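Local atomic coordinates of arginase (Thermus thermophilus, PDB entry 2EF5), a protein that probably hydrolyses L-arginine to L-ornithine and urea, in the manner of the arginase family, with two manganese ions bound in each subunit. Residues E1-V6 and F88-G93; V141-G146 and V157-V162; D161-G166 and G182-T187; P211-L216 and V255-L260. One frame throughout, in Å; residues are numbered along the deposited sequence.

Taken from the N terminus, the four contacts follow one another along the chain without nesting or crossing. Interaction 1 closes a loop of 81 residues by pairing strand 2-8 with strand 87-93. Interaction 2 closes a short, mostly helical loop of ten residues, and its second segment hands over Asp-161 and Val-162 to interaction 3, which joins strand 162-167 to the outermost strand 184-187. Interaction 4 then pairs strands 212-217 and 255-261 in the middle of the same parallel sheet. It touches interaction 1 directly, because strands 87-93 and 255-261 are neighbours, while interactions 1 and 3 lie on opposite sides of the chain's centre.

Interaction 1 of 4, residues E1-V6 and F88-G93; sequences ERVAVV and FPIVLG
Val-3 to Val-6 pair residue for residue with Phe-88 to Val-91 as neighbouring parallel strands, whose short axes diverge by 23° and whose five N-H...O bonds are donated by turns from one segment and the other. Ala-4, Val-6, Phe-88 and Ile-90 each use both their N-H and their carbonyl in this set. The carbonyl of Val-6 takes the N-H of Leu-92, Val-6 O to Leu-92 N at 2.8 Å, and also receives the weaker CA-H of Val-91. On the face that carries Val-3, Val-5 and Ile-90 the packing is between aliphatic carbons. CG1 of Val-3, anti to its backbone N (chi1 171°), is brought against CD1 of Ile-90 at 3.9 Å, while CG2 of Val-3 lies beside CB of Phe-88. Further on, the side chains of Val-5 and Leu-92 cross at a slant, Val-5 CG1 to Leu-92 CD1 at 3.6 Å. On the other face Val-6 and Val-91 stand side by side, pointing the same way, with Val-6 CG1 3.8 Å from Val-91 CG2. This is adjacent-strand pairing in the all-parallel sheet of the alpha/beta arginase fold, with helix 66-81 lying over the second face through Leu-76 and Leu-80. Strand 41-47 takes the far edge of strand 2-8 by backbone bonds to Val-3 and Val-5, and strand 255-261 flanks 87-93, where the ring of Phe-88 rests on Val-255 and Leu-258.

Interaction 2 of 4, residues V141-G146 and V157-V162; sequences VLSGLG and VDPKDV
Leu-142, in the last turn of helix 138-142, and Val-157, in the loop leading to strand 162-167, are joined by one backbone bond, Val-157 N to Leu-142 O at 3.0 Å, with the donor tilted 29° from the carbonyl plane. Next to it the CA-H of Ser-143 points almost straight at the carbonyl of Val-157, Ser-143 CA to Val-157 O measuring 3.5 Å. The Val-157 side chain then folds in beside the bond. Its CG1 lies between its own N and carbonyl carbon (chi1 68°), which brings it beside the last helical carbonyl, Val-157 CG1 to Leu-142 O at 3.5 Å, and near Leu-142 CB. Ser-143 CB lies 4.0 Å from Pro-159 CG, and its OG, which passes Val-157 CG1, is hydrogen-bonded back to Leu-139 O. Within the loop, Asp-158 OD1 accepts from Lys-160 N at 2.8 Å through its anti lone pair, forming an Asx turn. The helix itself ends in a Schellman motif: Gly-144 has positive phi, where a CB would press on the preceding carbonyl, and its N bonds to Val-141 O. The arrangement is thus a Schellman-capped helix end whose terminal carbonyl is taken up by the returning loop.

Interaction 3 of 4, residues D161-G166 and G182-T187; sequences DVVLVG and GVRVYT
Leu-164 and Tyr-186 mark the tight end of this contact, where two parallel strands whose short axes come within 4.8 Å are bonded in order: Leu-164 N to Arg-184 O, Tyr-186 N to Leu-164 O at 2.8 Å, and Gly-166 N to Tyr-186 O. Tyr-186 CG, anti to the carbonyl carbon and beside the backbone N (chi1 -72°), leaves on the face that carries Val-163, and the ring turns its edge to that residue. There Val-163 CG1 lies in the ring plane, 3.6 Å from Tyr-186 CD2. On the opposite face of the sheet Leu-164 and Val-185 run side by side, Leu-164 CD1 to Val-185 CG2 at 3.9 Å, and Phe-290 of the second subunit packs on Val-185 as a subunit contact on this face. The two strands belong to a beta-alpha-beta unit whose helix 172-181 packs Leu-178 on Leu-164 and Val-183. At the tip of the ring, Tyr-186 OH accepts from Arg-184 NH1 at 3.0 Å in a bent bond, the oxygen being tilted 21° from the guanidinium plane, and is also hydrogen-bonded to Glu-202. An alanine here would probably leave a gap beside Val-163 and deprive both Arg-184 and Glu-202 of their hydroxyl partner. The other end is looser. Between Val-162 and Arg-184 the backbones have drawn apart, and a water takes the place of a direct bond, donating to Val-162 O at 2.7 Å and accepting from Arg-184 N at 2.9 Å. Arg-184 is partly exposed on this looser side.

Interaction 4 of 4, residues P211-L216 and V255-L260; sequences PLHVSL and VQSLDL
Leu-212 O receives the shortest sound polar bond of the contact, from Gln-256 N at 2.7 Å and nearly straight (174° at the hydrogen). Val-255 CA approaches the same oxygen, and Gln-256 CG also lies 3.3 Å from Leu-212 O. The register then slips by one residue, a beta bulge, so that His-213 pairs with Ser-257 and the parallel strands continue through Val-214 N to Ser-257 O and Asp-259 N to Val-214 O. Leucine and valine branches fill one face, with Val-214 CG1 3.9 Å from Leu-258 CD1 and, beyond it, Leu-216 CD2 against Leu-260 CD2, beneath helix 272-284. The other face is polar. CG of His-213, anti to its backbone N (chi1 175°), leaves on this face, and the ring lies near Ser-257 and Asp-259, with Ser-257 O above one ring face, offset toward the rim. An alanine here would probably open a gap beside Ser-257 and Asp-259 and leave the Ser-257 carbonyl without the ring beneath it. Ser-215 OG donates to Asp-259 OD2, whose position is less certain, and is also hydrogen-bonded to His-96 NE2. Since His-96 binds manganese, this polar face contains second-shell groups that are likely to orient a metal ligand.

Interaction 1 of 4, residues E1-V6 and F88-G93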
# COMPACT_ATOMS: atom_id res chain seq x y z
N GLU A 1 12.65 17.87 -45.08
CA GLU A 1 12.97 19.09 -45.87
C GLU A 1 11.75 19.95 -46.16
O GLU A 1 11.85 21.17 -46.23
CB GLU A 1 13.64 18.71 -47.19
CG GLU A 1 13.00 17.53 -47.91
CD GLU A 1 13.31 17.51 -49.40
OE1 GLU A 1 14.50 17.67 -49.76
OE2 GLU A 1 12.37 17.32 -50.21
N ARG A 2 10.59 19.31 -46.33
CA ARG A 2 9.36 20.03 -46.65
C ARG A 2 8.35 20.08 -45.51
O ARG A 2 8.09 19.09 -44.83
CB ARG A 2 8.69 19.40 -47.87
CG ARG A 2 9.47 19.56 -49.18
CD ARG A 2 8.88 18.66 -50.26
NE ARG A 2 9.03 17.24 -49.91
CZ ARG A 2 8.41 16.24 -50.53
NH1 ARG A 2 7.58 16.48 -51.53
NH2 ARG A 2 8.62 14.99 -50.12
N VAL A 3 7.76 21.26 -45.33
CA VAL A 3 6.75 21.48 -44.30
C VAL A 3 5.54 22.19 -44.88
O VAL A 3 5.67 23.15 -45.65
CB VAL A 3 7.31 22.34 -43.14
CG1 VAL A 3 6.19 22.75 -42.20
CG2 VAL A 3 8.37 21.57 -42.38
N ALA A 4 4.36 21.71 -44.52
CA ALA A 4 3.11 22.32 -44.97
C ALA A 4 2.35 22.79 -43.73
O ALA A 4 2.14 22.02 -42.80
CB ALA A 4 2.28 21.32 -45.76
N VAL A 5 1.94 24.05 -43.74
CA VAL A 5 1.19 24.63 -42.63
C VAL A 5 -0.24 24.91 -43.04
O VAL A 5 -0.49 25.57 -44.06
CB VAL A 5 1.82 25.97 -42.18
CG1 VAL A 5 0.96 26.60 -41.10
CG2 VAL A 5 3.24 25.74 -41.67
N VAL A 6 -1.19 24.42 -42.26
CA VAL A 6 -2.60 24.66 -42.55
C VAL A 6 -3.31 25.08 -41.27
O VAL A 6 -3.07 24.52 -40.20
CB VAL A 6 -3.28 23.41 -43.14
CG1 VAL A 6 -3.21 22.26 -42.16
CG2 VAL A 6 -4.73 23.73 -43.47
N PHE A 88 5.99 17.30 -44.01
CA PHE A 88 5.61 17.37 -42.61
C PHE A 88 4.49 18.39 -42.42
O PHE A 88 4.66 19.58 -42.70
CB PHE A 88 6.83 17.78 -41.77
CG PHE A 88 6.62 17.67 -40.29
CD1 PHE A 88 7.23 16.65 -39.57
CD2 PHE A 88 5.84 18.59 -39.61
CE1 PHE A 88 7.07 16.56 -38.18
CE2 PHE A 88 5.67 18.51 -38.22
CZ PHE A 88 6.28 17.50 -37.51
N PRO A 89 3.32 17.94 -41.94
CA PRO A 89 2.20 18.86 -41.74
C PRO A 89 2.09 19.43 -40.33
O PRO A 89 2.19 18.70 -39.34
CB PRO A 89 0.99 18.00 -42.07
CG PRO A 89 1.38 16.69 -41.45
CD PRO A 89 2.85 16.54 -41.88
N ILE A 90 1.87 20.74 -40.25
CA ILE A 90 1.69 21.43 -38.98
C ILE A 90 0.32 22.08 -39.09
O ILE A 90 0.09 22.92 -39.96
CB ILE A 90 2.73 22.53 -38.75
CG1 ILE A 90 4.13 21.94 -38.67
CG2 ILE A 90 2.38 23.28 -37.45
CD1 ILE A 90 5.22 22.99 -38.48
N VAL A 91 -0.58 21.69 -38.20
CA VAL A 91 -1.92 22.23 -38.21
C VAL A 91 -2.08 23.25 -37.08
O VAL A 91 -1.87 22.93 -35.92
CB VAL A 91 -2.97 21.11 -38.05
CG1 VAL A 91 -4.37 21.68 -38.16
CG2 VAL A 91 -2.73 20.03 -39.10
N LEU A 92 -2.44 24.47 -37.46
CA LEU A 92 -2.63 25.56 -36.51
C LEU A 92 -4.09 25.58 -36.17
O LEU A 92 -4.95 25.60 -37.05
CB LEU A 92 -2.27 26.90 -37.15
CG LEU A 92 -0.96 26.93 -37.93
CD1 LEU A 92 -0.74 28.33 -38.49
CD2 LEU A 92 0.20 26.53 -37.02
N GLY A 93 -4.41 25.59 -34.89
CA GLY A 93 -5.82 25.57 -34.62
C GLY A 93 -6.43 26.47 -33.60
O GLY A 93 -5.80 27.35 -33.00

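Interaction 2 of 4, residues V141-G146 and V157-V162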
# COMPACT_ATOMS: atom_id res chain seq x y z
N VAL A 141 -12.51 10.02 -29.46
CA VAL A 141 -12.96 9.73 -30.82
C VAL A 141 -11.85 9.06 -31.63
O VAL A 141 -12.06 8.01 -32.24
CB VAL A 141 -13.39 11.03 -31.55
CG1 VAL A 141 -13.67 10.75 -33.01
CG2 VAL A 141 -14.62 11.62 -30.88
N LEU A 142 -10.67 9.67 -31.64
CA LEU A 142 -9.55 9.11 -32.38
C LEU A 142 -9.27 7.69 -31.92
O LEU A 142 -8.80 6.86 -32.70
CB LEU A 142 -8.29 9.96 -32.18
CG LEU A 142 -8.26 11.29 -32.93
CD1 LEU A 142 -7.13 12.16 -32.39
CD2 LEU A 142 -8.06 11.03 -34.43
N SER A 143 -9.56 7.41 -30.66
CA SER A 143 -9.34 6.08 -30.10
C SER A 143 -10.52 5.15 -30.35
O SER A 143 -10.52 3.99 -29.92
CB SER A 143 -9.09 6.17 -28.59
OG SER A 143 -7.87 6.86 -28.33
N GLY A 144 -11.53 5.65 -31.06
CA GLY A 144 -12.70 4.85 -31.38
C GLY A 144 -13.83 4.86 -30.37
O GLY A 144 -14.70 4.00 -30.42
N LEU A 145 -13.83 5.83 -29.46
CA LEU A 145 -14.88 5.93 -28.45
C LEU A 145 -15.64 7.24 -28.61
O LEU A 145 -15.04 8.30 -28.74
CB LEU A 145 -14.26 5.89 -27.04
CG LEU A 145 -13.41 4.68 -26.65
CD1 LEU A 145 -12.70 4.98 -25.34
CD2 LEU A 145 -14.29 3.44 -26.52
N GLY A 146 -16.97 7.16 -28.59
CA GLY A 146 -17.77 8.37 -28.72
C GLY A 146 -18.87 8.28 -29.75
O GLY A 146 -19.25 7.19 -30.19
N VAL A 157 -6.41 5.66 -34.15
CA VAL A 157 -5.30 5.19 -33.33
C VAL A 157 -5.76 4.20 -32.27
O VAL A 157 -6.88 4.28 -31.77
CB VAL A 157 -4.60 6.37 -32.61
CG1 VAL A 157 -5.53 6.96 -31.57
CG2 VAL A 157 -3.31 5.89 -31.96
N ASP A 158 -4.88 3.25 -31.95
CA ASP A 158 -5.19 2.27 -30.92
C ASP A 158 -4.83 2.92 -29.60
O ASP A 158 -3.77 3.52 -29.47
CB ASP A 158 -4.33 1.01 -31.12
CG ASP A 158 -4.70 -0.11 -30.16
OD1 ASP A 158 -4.69 0.12 -28.93
OD2 ASP A 158 -5.00 -1.22 -30.64
N PRO A 159 -5.72 2.83 -28.60
CA PRO A 159 -5.49 3.42 -27.28
C PRO A 159 -4.11 3.11 -26.72
O PRO A 159 -3.55 3.90 -25.95
CB PRO A 159 -6.60 2.81 -26.42
CG PRO A 159 -7.71 2.63 -27.40
CD PRO A 159 -7.00 2.08 -28.62
N LYS A 160 -3.56 1.96 -27.10
CA LYS A 160 -2.25 1.56 -26.61
C LYS A 160 -1.10 2.28 -27.28
O LYS A 160 0.04 2.18 -26.83
CB LYS A 160 -2.09 0.04 -26.76
CG LYS A 160 -3.08 -0.75 -25.90
CD LYS A 160 -2.81 -2.25 -25.93
CE LYS A 160 -3.74 -2.98 -24.96
NZ LYS A 160 -3.46 -4.45 -24.92
N ASP A 161 -1.39 3.02 -28.35
CA ASP A 161 -0.36 3.77 -29.05
C ASP A 161 -0.53 5.26 -28.75
O ASP A 161 -0.11 6.12 -29.52
CB ASP A 161 -0.43 3.53 -30.56
CG ASP A 161 -0.19 2.07 -30.93
OD1 ASP A 161 0.69 1.45 -30.32
OD2 ASP A 161 -0.87 1.57 -31.85
N VAL A 162 -1.17 5.54 -27.62
CA VAL A 162 -1.41 6.92 -27.19
C VAL A 162 -0.75 7.19 -25.84
O VAL A 162 -0.76 6.34 -24.95
CB VAL A 162 -2.93 7.22 -27.03
CG1 VAL A 162 -3.13 8.61 -26.41
CG2 VAL A 162 -3.62 7.14 -28.39

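Interaction 3 of 4, residues D161-G166 and G182-T187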
# COMPACT_ATOMS: atom_id res chain seq x y z
N ASP A 161 -1.39 3.02 -28.35
CA ASP A 161 -0.36 3.77 -29.05
C ASP A 161 -0.53 5.26 -28.75
O ASP A 161 -0.11 6.12 -29.52
CB ASP A 161 -0.43 3.53 -30.56
CG ASP A 161 -0.19 2.07 -30.93
OD1 ASP A 161 0.69 1.45 -30.32
OD2 ASP A 161 -0.87 1.57 -31.85
N VAL A 162 -1.17 5.54 -27.62
CA VAL A 162 -1.41 6.92 -27.19
C VAL A 162 -0.75 7.19 -25.84
O VAL A 162 -0.76 6.34 -24.95
CB VAL A 162 -2.93 7.22 -27.03
CG1 VAL A 162 -3.13 8.61 -26.41
CG2 VAL A 162 -3.62 7.14 -28.39
N VAL A 163 -0.14 8.36 -25.71
CA VAL A 163 0.49 8.75 -24.45
C VAL A 163 0.12 10.20 -24.18
O VAL A 163 0.26 11.05 -25.05
CB VAL A 163 2.05 8.63 -24.51
CG1 VAL A 163 2.64 9.04 -23.17
CG2 VAL A 163 2.47 7.20 -24.84
N LEU A 164 -0.39 10.45 -22.97
CA LEU A 164 -0.78 11.79 -22.55
C LEU A 164 0.34 12.31 -21.65
O LEU A 164 0.83 11.58 -20.79
CB LEU A 164 -2.09 11.74 -21.76
CG LEU A 164 -3.40 11.65 -22.54
CD1 LEU A 164 -4.55 11.21 -21.63
CD2 LEU A 164 -3.69 13.01 -23.15
N VAL A 165 0.73 13.57 -21.84
CA VAL A 165 1.79 14.17 -21.04
C VAL A 165 1.39 15.55 -20.56
O VAL A 165 0.97 16.39 -21.35
CB VAL A 165 3.11 14.30 -21.86
CG1 VAL A 165 4.22 14.87 -20.97
CG2 VAL A 165 3.52 12.95 -22.44
N GLY A 166 1.53 15.78 -19.25
CA GLY A 166 1.21 17.07 -18.67
C GLY A 166 -0.19 17.24 -18.11
O GLY A 166 -0.55 18.33 -17.67
N GLY A 182 -6.74 1.61 -21.29
CA GLY A 182 -5.33 1.32 -21.11
C GLY A 182 -4.38 2.36 -21.69
O GLY A 182 -3.29 2.04 -22.16
N VAL A 183 -4.80 3.62 -21.66
CA VAL A 183 -3.98 4.71 -22.17
C VAL A 183 -2.90 5.07 -21.16
O VAL A 183 -3.17 5.21 -19.97
CB VAL A 183 -4.85 5.96 -22.47
CG1 VAL A 183 -3.95 7.14 -22.84
CG2 VAL A 183 -5.83 5.66 -23.60
N ARG A 184 -1.66 5.21 -21.63
CA ARG A 184 -0.55 5.58 -20.76
C ARG A 184 -0.69 7.08 -20.47
O ARG A 184 -0.68 7.90 -21.39
CB ARG A 184 0.79 5.31 -21.45
CG ARG A 184 2.02 5.80 -20.68
CD ARG A 184 2.19 5.09 -19.36
NE ARG A 184 2.42 3.66 -19.53
CZ ARG A 184 3.57 3.12 -19.94
NH1 ARG A 184 4.61 3.90 -20.21
NH2 ARG A 184 3.67 1.81 -20.08
N VAL A 185 -0.83 7.42 -19.19
CA VAL A 185 -1.01 8.81 -18.79
C VAL A 185 0.06 9.34 -17.84
O VAL A 185 0.33 8.74 -16.79
CB VAL A 185 -2.37 9.01 -18.11
CG1 VAL A 185 -2.59 10.48 -17.77
CG2 VAL A 185 -3.49 8.50 -19.01
N TYR A 186 0.68 10.45 -18.21
CA TYR A 186 1.69 11.08 -17.37
C TYR A 186 1.12 12.41 -16.88
O TYR A 186 1.17 13.41 -17.58
CB TYR A 186 2.98 11.30 -18.16
CG TYR A 186 3.76 10.04 -18.47
CD1 TYR A 186 4.47 9.37 -17.47
CD2 TYR A 186 3.75 9.48 -19.76
CE1 TYR A 186 5.16 8.19 -17.74
CE2 TYR A 186 4.44 8.29 -20.03
CZ TYR A 186 5.14 7.65 -19.01
OH TYR A 186 5.79 6.46 -19.26
N THR A 187 0.56 12.41 -15.67
CA THR A 187 -0.00 13.64 -15.12
C THR A 187 1.16 14.45 -14.56
O THR A 187 2.29 13.96 -14.51
CB THR A 187 -0.98 13.35 -13.96
OG1 THR A 187 -0.24 12.85 -12.83
CG2 THR A 187 -2.03 12.34 -14.36
O HOH W 1 -1.06 3.80 -24.09

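Interaction 4 of 4, residues P211-L216 and V255-L260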
# COMPACT_ATOMS: atom_id res chain seq x y z
N PRO A 211 5.81 5.90 -36.22
CA PRO A 211 5.99 7.31 -36.60
C PRO A 211 5.16 8.03 -35.54
O PRO A 211 4.16 7.48 -35.05
CB PRO A 211 5.35 7.37 -37.99
CG PRO A 211 4.33 6.27 -37.96
CD PRO A 211 5.07 5.16 -37.26
N LEU A 212 5.55 9.24 -35.17
CA LEU A 212 4.83 9.94 -34.12
C LEU A 212 4.13 11.22 -34.51
O LEU A 212 4.68 12.05 -35.24
CB LEU A 212 5.80 10.23 -32.98
CG LEU A 212 6.54 9.03 -32.40
CD1 LEU A 212 7.58 9.52 -31.41
CD2 LEU A 212 5.55 8.08 -31.73
N HIS A 213 2.90 11.38 -34.02
CA HIS A 213 2.12 12.59 -34.24
C HIS A 213 2.08 13.30 -32.89
O HIS A 213 1.67 12.71 -31.88
CB HIS A 213 0.69 12.28 -34.68
CG HIS A 213 -0.17 13.49 -34.80
ND1 HIS A 213 -0.79 14.07 -33.71
CD2 HIS A 213 -0.47 14.27 -35.86
CE1 HIS A 213 -1.42 15.16 -34.10
NE2 HIS A 213 -1.24 15.31 -35.40
N VAL A 214 2.50 14.55 -32.86
CA VAL A 214 2.49 15.30 -31.61
C VAL A 214 1.38 16.34 -31.63
O VAL A 214 1.31 17.16 -32.54
CB VAL A 214 3.84 16.01 -31.38
CG1 VAL A 214 3.76 16.89 -30.13
CG2 VAL A 214 4.96 14.98 -31.25
N SER A 215 0.49 16.29 -30.65
CA SER A 215 -0.60 17.24 -30.59
C SER A 215 -0.33 18.11 -29.37
O SER A 215 -0.46 17.67 -28.23
CB SER A 215 -1.94 16.52 -30.46
OG SER A 215 -3.01 17.40 -30.76
N LEU A 216 0.04 19.37 -29.61
CA LEU A 216 0.37 20.28 -28.53
C LEU A 216 -0.70 21.33 -28.22
O LEU A 216 -0.97 22.22 -29.02
CB LEU A 216 1.71 20.97 -28.86
CG LEU A 216 2.28 22.02 -27.90
CD1 LEU A 216 2.52 21.42 -26.52
CD2 LEU A 216 3.59 22.56 -28.49
N VAL A 255 9.16 11.80 -35.38
CA VAL A 255 8.00 12.70 -35.41
C VAL A 255 7.65 13.04 -36.86
O VAL A 255 8.51 13.48 -37.62
CB VAL A 255 8.28 14.00 -34.61
CG1 VAL A 255 7.09 14.95 -34.71
CG2 VAL A 255 8.55 13.66 -33.15
N GLN A 256 6.39 12.84 -37.22
CA GLN A 256 5.94 13.07 -38.60
C GLN A 256 4.88 14.15 -38.79
O GLN A 256 4.63 14.57 -39.92
CB GLN A 256 5.39 11.77 -39.18
CG GLN A 256 4.22 11.22 -38.38
CD GLN A 256 3.11 10.65 -39.25
OE1 GLN A 256 3.32 9.69 -39.98
NE2 GLN A 256 1.92 11.25 -39.16
N SER A 257 4.23 14.58 -37.71
CA SER A 257 3.19 15.59 -37.83
C SER A 257 2.95 16.32 -36.50
O SER A 257 3.23 15.78 -35.43
CB SER A 257 1.88 14.96 -38.33
OG SER A 257 1.55 13.82 -37.55
N LEU A 258 2.41 17.52 -36.58
CA LEU A 258 2.21 18.32 -35.37
C LEU A 258 0.99 19.23 -35.38
O LEU A 258 0.68 19.84 -36.40
CB LEU A 258 3.46 19.19 -35.16
CG LEU A 258 3.39 20.36 -34.17
CD1 LEU A 258 3.42 19.81 -32.75
CD2 LEU A 258 4.55 21.31 -34.38
N ASP A 259 0.30 19.31 -34.24
CA ASP A 259 -0.83 20.23 -34.11
C ASP A 259 -0.41 21.26 -33.06
O ASP A 259 0.18 20.90 -32.05
CB ASP A 259 -2.11 19.57 -33.56
CG ASP A 259 -2.55 18.36 -34.34
OD1 ASP A 259 -2.43 18.34 -35.58
OD2 ASP A 259 -3.05 17.42 -33.69
N LEU A 260 -0.72 22.53 -33.31
CA LEU A 260 -0.44 23.62 -32.38
C LEU A 260 -1.84 24.19 -32.16
O LEU A 260 -2.34 24.95 -32.98
CB LEU A 260 0.47 24.67 -33.01
CG LEU A 260 1.88 24.21 -33.37
CD1 LEU A 260 2.63 25.37 -34.02
CD2 LEU A 260 2.62 23.74 -32.12